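Long-range contacts in thymidylate synthase (Enterobacteria phage T4, PDB 1TIS), which catalyses, as a homodimer, the reductive methylation of dUMP to dTMP with 5,10-methylenetetrahydrofolate as both one-carbon donor and reductant: residues N166-L171 / N203-D208; V125-K130 / L252-Q257. All blocks are in the same frame, centred on the assembly; numbering follows the deposited sequence.

Contact 1. Residues N166-L171 / N203-D208; sequences NGYLDL and NLIPGD
The phenol ring of Tyr-168 has the carbonyl oxygen of Pro-206 at its edge and near its plane, 3.6 Å from CD2, while CG2 of Ile-205 meets CD2 and CE2 obliquely. With CG anti to its own carbonyl carbon (chi1 -60°), the ring runs alongside the Ile-205 side chain, both pointing the same way; Arg-165 makes a cation-pi contact with it. The carboxylate of Asp-170 takes the N-H of Asp-208 on OD1 at 3.1 Å, a nearly straight bond (170°) that arrives from above the carboxylate plane. The segments hold the first residues of the two parallel strands of a beta-alpha-beta unit, strand 168-179, helix 184-202, strand 205-219, in the main sheet of the thymidylate synthase fold. Ile-205 N gives to Gly-167 O, Leu-169 N to Ile-205 O at 3.1 Å, and Gly-207 N to Leu-169 O at 2.8 Å. Gly-207 lies against CB of Tyr-168 and OD1 of Asp-170, where a beta carbon would clash; at the positive phi of Gly-167 (106°) one would jam against Asn-166 O. On the sheet face of Leu-169 and Pro-206, both side chains pack on helix 184-202, and Leu-204 CD1 reaches Leu-169 CB at 4.4 Å. The carboxylates of Asp-170 and Asp-208 lie close, OD1 to OD1 4.4 Å, a repulsion probably offset by that N-H and by a weak, long ion pair of Asp-208 with Arg-165.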
loop_
_atom_site.group_PDB
_atom_site.type_symbol
_atom_site.label_atom_id
_atom_site.label_comp_id
_atom_site.label_asym_id
_atom_site.label_seq_id
_atom_site.Cartn_x
_atom_site.Cartn_y
_atom_site.Cartn_z
ATOM N N ASN A 166 -16.506 -4.284 -14.887
ATOM C CA ASN A 166 -16.893 -4.201 -16.279
ATOM C C ASN A 166 -17.959 -3.199 -15.962
ATOM O O ASN A 166 -19.096 -3.536 -15.619
ATOM C CB ASN A 166 -17.544 -5.471 -16.890
ATOM C CG ASN A 166 -17.264 -5.777 -18.377
ATOM O OD1 ASN A 166 -17.509 -6.900 -18.824
ATOM N ND2 ASN A 166 -16.717 -4.936 -19.253
ATOM N N GLY A 167 -17.452 -1.959 -15.895
ATOM C CA GLY A 167 -18.348 -0.841 -15.682
ATOM C C GLY A 167 -18.308 -0.240 -14.294
ATOM O O GLY A 167 -19.082 0.658 -13.966
ATOM N N TYR A 168 -17.423 -0.723 -13.437
ATOM C CA TYR A 168 -17.263 -0.077 -12.152
ATOM C C TYR A 168 -15.784 0.319 -11.983
ATOM O O TYR A 168 -14.866 -0.169 -12.669
ATOM C CB TYR A 168 -17.719 -1.018 -11.052
ATOM C CG TYR A 168 -19.174 -1.468 -11.135
ATOM C CD1 TYR A 168 -19.476 -2.600 -11.869
ATOM C CD2 TYR A 168 -20.179 -0.846 -10.411
ATOM C CE1 TYR A 168 -20.752 -3.133 -11.876
ATOM C CE2 TYR A 168 -21.459 -1.381 -10.410
ATOM C CZ TYR A 168 -21.746 -2.531 -11.139
ATOM O OH TYR A 168 -23.005 -3.144 -11.096
ATOM N N LEU A 169 -15.599 1.312 -11.136
ATOM C CA LEU A 169 -14.290 1.835 -10.831
ATOM C C LEU A 169 -14.081 1.465 -9.395
ATOM O O LEU A 169 -15.014 1.574 -8.600
ATOM C CB LEU A 169 -14.272 3.329 -10.954
ATOM C CG LEU A 169 -13.009 4.050 -10.621
ATOM C CD1 LEU A 169 -11.897 3.640 -11.578
ATOM C CD2 LEU A 169 -13.306 5.520 -10.685
ATOM N N ASP A 170 -12.910 1.035 -9.004
ATOM C CA ASP A 170 -12.732 0.665 -7.623
ATOM C C ASP A 170 -11.518 1.428 -7.124
ATOM O O ASP A 170 -10.623 1.638 -7.958
ATOM C CB ASP A 170 -12.505 -0.841 -7.533
ATOM C CG ASP A 170 -13.549 -1.758 -8.181
ATOM O OD1 ASP A 170 -14.748 -1.472 -8.154
ATOM O OD2 ASP A 170 -13.142 -2.792 -8.705
ATOM N N LEU A 171 -11.436 1.885 -5.863
ATOM C CA LEU A 171 -10.233 2.542 -5.404
ATOM C C LEU A 171 -9.793 1.868 -4.131
ATOM O O LEU A 171 -10.636 1.438 -3.346
ATOM C CB LEU A 171 -10.451 4.030 -5.082
ATOM C CG LEU A 171 -9.188 4.853 -4.686
ATOM C CD1 LEU A 171 -9.433 6.277 -5.096
ATOM C CD2 LEU A 171 -8.879 4.801 -3.200
ATOM N N ASN A 203 -16.789 8.101 -16.814
ATOM C CA ASN A 203 -18.144 7.646 -17.018
ATOM C C ASN A 203 -18.270 6.135 -16.751
ATOM O O ASN A 203 -18.663 5.231 -17.512
ATOM C CB ASN A 203 -18.593 8.027 -18.438
ATOM C CG ASN A 203 -20.117 7.941 -18.629
ATOM O OD1 ASN A 203 -20.570 7.449 -19.664
ATOM N ND2 ASN A 203 -21.002 8.401 -17.731
ATOM N N LEU A 204 -17.908 5.872 -15.522
ATOM C CA LEU A 204 -17.998 4.547 -15.031
ATOM C C LEU A 204 -18.900 4.690 -13.818
ATOM O O LEU A 204 -19.162 5.776 -13.286
ATOM C CB LEU A 204 -16.581 4.059 -14.700
ATOM C CG LEU A 204 -15.427 4.031 -15.740
ATOM C CD1 LEU A 204 -14.412 2.981 -15.372
ATOM C CD2 LEU A 204 -15.891 3.557 -17.077
ATOM N N ILE A 205 -19.422 3.543 -13.419
ATOM C CA ILE A 205 -20.309 3.438 -12.272
ATOM C C ILE A 205 -19.316 3.308 -11.141
ATOM O O ILE A 205 -18.448 2.432 -11.164
ATOM C CB ILE A 205 -21.219 2.152 -12.324
ATOM C CG1 ILE A 205 -22.038 2.033 -13.641
ATOM C CG2 ILE A 205 -22.102 2.182 -11.091
ATOM C CD1 ILE A 205 -22.920 3.217 -14.127
ATOM N N PRO A 206 -19.349 4.185 -10.159
ATOM C CA PRO A 206 -18.568 4.001 -8.949
ATOM C C PRO A 206 -18.834 2.600 -8.371
ATOM O O PRO A 206 -19.966 2.115 -8.300
ATOM C CB PRO A 206 -19.016 5.181 -8.104
ATOM C CG PRO A 206 -20.349 5.625 -8.682
ATOM C CD PRO A 206 -20.127 5.424 -10.161
ATOM N N GLY A 207 -17.762 1.896 -8.028
ATOM C CA GLY A 207 -17.848 0.526 -7.590
ATOM C C GLY A 207 -17.511 0.340 -6.158
ATOM O O GLY A 207 -18.220 0.845 -5.308
ATOM N N ASP A 208 -16.457 -0.357 -5.836
ATOM C CA ASP A 208 -16.229 -0.690 -4.448
ATOM C C ASP A 208 -15.113 0.154 -3.895
ATOM O O ASP A 208 -14.256 0.590 -4.683
ATOM C CB ASP A 208 -15.835 -2.140 -4.302
ATOM C CG ASP A 208 -16.875 -3.185 -4.697
ATOM O OD1 ASP A 208 -17.853 -2.891 -5.403
ATOM O OD2 ASP A 208 -16.678 -4.326 -4.288
#

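Contact 2. Residues V125-K130 / L252-Q257; sequences VIDRIK and LSTKEQ
The CB of Thr-254 is directed toward helix 121-131, and its two branches divide the work. OG1 stands beside its own backbone N and anti to the carbonyl carbon (chi1 -49°), which turns the hydroxyl to the polar partners and the methyl CG2 to Ile-126. The threonine crosses Asp-127 obliquely: OG1 donates to OD1 of Asp-127 at 2.8 Å, meeting that oxygen nearly along its C-O axis. From the next turn of the helix Lys-130 comes tip to tip, its chain bent at chi2 (-66°) and chi4 (72°), and NZ donates to Thr-254 OG1, also at 2.8 Å. The hydroxyl is thus gripped twice, giving its proton to the carboxylate and accepting from the ammonium, so that one hydroxyl oxygen bridges the two charged groups. The same NZ, tip to tip with Gln-257, reaches OE1 in a weak bond of 3.2 Å. The amide of Gln-257 is held at its other end, where NE2 donates to the backbone carbonyls of Phe-249 and Met-201. Lys-255 folds back so that NZ forms a long salt bridge of 3.9 Å with OD1 of Asp-127, placing a cation directly by the carboxylate, though at long range. Beneath the polar row, CG2 of Ile-126 touches CG2 of Thr-254 at 3.4 Å as the two side chains cross obliquely, and both also pack on Met-201 of helix 184-202. Ser-253 is the N-cap residue of helix 254-262, its carbonyl taking the N-H groups of Glu-256 and Gln-257. The first turn of that helix packs through side chains on the C-terminal half of helix 121-131, next to helix 184-202 of the thymidylate synthase fold.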
loop_
_atom_site.group_PDB
_atom_site.type_symbol
_atom_site.label_atom_id
_atom_site.label_comp_id
_atom_site.label_asym_id
_atom_site.label_seq_id
_atom_site.Cartn_x
_atom_site.Cartn_y
_atom_site.Cartn_z
ATOM N N VAL A 125 -3.449 9.609 -14.575
ATOM C CA VAL A 125 -3.998 8.345 -14.119
ATOM C C VAL A 125 -5.441 8.338 -14.558
ATOM O O VAL A 125 -6.041 7.276 -14.623
ATOM C CB VAL A 125 -3.915 8.186 -12.550
ATOM C CG1 VAL A 125 -5.076 8.804 -11.686
ATOM C CG2 VAL A 125 -3.845 6.671 -12.373
ATOM N N ILE A 126 -6.059 9.475 -14.844
ATOM C CA ILE A 126 -7.409 9.424 -15.296
ATOM C C ILE A 126 -7.354 9.090 -16.757
ATOM O O ILE A 126 -8.291 8.484 -17.240
ATOM C CB ILE A 126 -8.055 10.751 -14.953
ATOM C CG1 ILE A 126 -8.175 10.743 -13.401
ATOM C CG2 ILE A 126 -9.376 10.939 -15.682
ATOM C CD1 ILE A 126 -8.768 11.916 -12.604
ATOM N N ASP A 127 -6.279 9.345 -17.509
ATOM C CA ASP A 127 -6.161 8.838 -18.864
ATOM C C ASP A 127 -6.012 7.315 -18.848
ATOM O O ASP A 127 -6.870 6.719 -19.496
ATOM C CB ASP A 127 -4.964 9.457 -19.574
ATOM C CG ASP A 127 -5.084 10.964 -19.841
ATOM O OD1 ASP A 127 -6.195 11.491 -19.851
ATOM O OD2 ASP A 127 -4.054 11.616 -20.055
ATOM N N ARG A 128 -5.087 6.582 -18.165
ATOM C CA ARG A 128 -5.052 5.106 -18.185
ATOM C C ARG A 128 -6.428 4.489 -18.023
ATOM O O ARG A 128 -6.761 3.630 -18.836
ATOM C CB ARG A 128 -4.205 4.481 -17.079
ATOM C CG ARG A 128 -2.764 4.975 -17.125
ATOM C CD ARG A 128 -1.697 3.955 -16.645
ATOM N NE ARG A 128 -1.277 2.985 -17.668
ATOM C CZ ARG A 128 0.007 2.780 -17.984
ATOM N NH1 ARG A 128 1.001 3.397 -17.348
ATOM N NH2 ARG A 128 0.315 1.929 -18.954
ATOM N N ILE A 129 -7.274 4.992 -17.109
ATOM C CA ILE A 129 -8.645 4.520 -16.921
ATOM C C ILE A 129 -9.453 4.788 -18.173
ATOM O O ILE A 129 -10.255 3.960 -18.604
ATOM C CB ILE A 129 -9.454 5.237 -15.835
ATOM C CG1 ILE A 129 -8.635 5.719 -14.623
ATOM C CG2 ILE A 129 -10.558 4.241 -15.495
ATOM C CD1 ILE A 129 -8.179 4.751 -13.520
ATOM N N LYS A 130 -9.284 5.969 -18.750
ATOM C CA LYS A 130 -9.988 6.316 -19.966
ATOM C C LYS A 130 -9.516 5.473 -21.145
ATOM O O LYS A 130 -10.220 5.318 -22.150
ATOM C CB LYS A 130 -9.747 7.748 -20.434
ATOM C CG LYS A 130 -10.019 8.964 -19.588
ATOM C CD LYS A 130 -11.469 9.193 -19.274
ATOM C CE LYS A 130 -11.513 10.569 -18.692
ATOM N NZ LYS A 130 -11.283 11.550 -19.724
ATOM N N LEU A 252 -15.337 15.742 -22.120
ATOM C CA LEU A 252 -14.306 16.760 -22.146
ATOM C C LEU A 252 -12.971 16.098 -21.938
ATOM O O LEU A 252 -12.948 15.036 -21.314
ATOM C CB LEU A 252 -14.545 17.823 -21.062
ATOM C CG LEU A 252 -15.772 18.753 -21.189
ATOM C CD1 LEU A 252 -15.698 19.979 -20.276
ATOM C CD2 LEU A 252 -15.802 19.276 -22.597
ATOM N N SER A 253 -11.885 16.670 -22.488
ATOM C CA SER A 253 -10.563 16.081 -22.332
ATOM C C SER A 253 -10.173 16.082 -20.876
ATOM O O SER A 253 -10.481 17.073 -20.215
ATOM C CB SER A 253 -9.560 16.870 -23.124
ATOM O OG SER A 253 -9.604 18.255 -22.859
ATOM N N THR A 254 -9.540 15.042 -20.331
ATOM C CA THR A 254 -9.152 14.950 -18.909
ATOM C C THR A 254 -8.614 16.198 -18.238
ATOM O O THR A 254 -9.008 16.603 -17.134
ATOM C CB THR A 254 -8.144 13.830 -18.815
ATOM O OG1 THR A 254 -8.709 12.726 -19.520
ATOM C CG2 THR A 254 -7.826 13.463 -17.408
ATOM N N LYS A 255 -7.771 16.864 -19.009
ATOM C CA LYS A 255 -7.174 18.082 -18.509
ATOM C C LYS A 255 -8.223 19.219 -18.374
ATOM O O LYS A 255 -8.155 20.078 -17.488
ATOM C CB LYS A 255 -6.009 18.472 -19.453
ATOM C CG LYS A 255 -5.217 17.330 -20.130
ATOM C CD LYS A 255 -5.679 17.223 -21.608
ATOM C CE LYS A 255 -5.593 15.838 -22.256
ATOM N NZ LYS A 255 -6.597 14.935 -21.710
ATOM N N GLU A 256 -9.266 19.221 -19.200
ATOM C CA GLU A 256 -10.365 20.168 -19.210
ATOM C C GLU A 256 -11.493 19.843 -18.212
ATOM O O GLU A 256 -12.277 20.703 -17.750
ATOM C CB GLU A 256 -10.835 20.172 -20.626
ATOM C CG GLU A 256 -11.697 21.302 -21.018
ATOM C CD GLU A 256 -11.122 22.612 -20.555
ATOM O OE1 GLU A 256 -10.110 23.052 -21.109
ATOM O OE2 GLU A 256 -11.694 23.166 -19.615
ATOM N N GLN A 257 -11.544 18.546 -17.869
ATOM C CA GLN A 257 -12.468 18.010 -16.878
ATOM C C GLN A 257 -12.052 18.379 -15.456
ATOM O O GLN A 257 -12.940 18.695 -14.650
ATOM C CB GLN A 257 -12.559 16.490 -16.946
ATOM C CG GLN A 257 -13.132 15.914 -18.229
ATOM C CD GLN A 257 -13.360 14.410 -18.135
ATOM O OE1 GLN A 257 -12.461 13.715 -17.688
ATOM N NE2 GLN A 257 -14.518 13.840 -18.464
#

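How the contacts relate
Contact 2 closes a long loop of chain inside which contact 1 is nested; their centres lie 15 Å apart on the same side of the subunit's centre. They meet through Ile-129, whose CG2 packs on Leu-204 CD1 at 4.1 Å and on Leu-169 CD1 at 4.2 Å. Helix 184-202 joins them further: Val-198 touches both Leu-169 and Ile-126. Contact 1 lies nearer the dUMP residues inferred by similarity: the side chain of Asp-170 is about 8 Å from that of Arg-136 and that of Leu-171 about 10 Å from that of Asn-187, against about 12 Å from Asp-127 to Arg-137. In contact 2, Arg-128 packs on Arg-21 of the second subunit, another inferred dUMP residue.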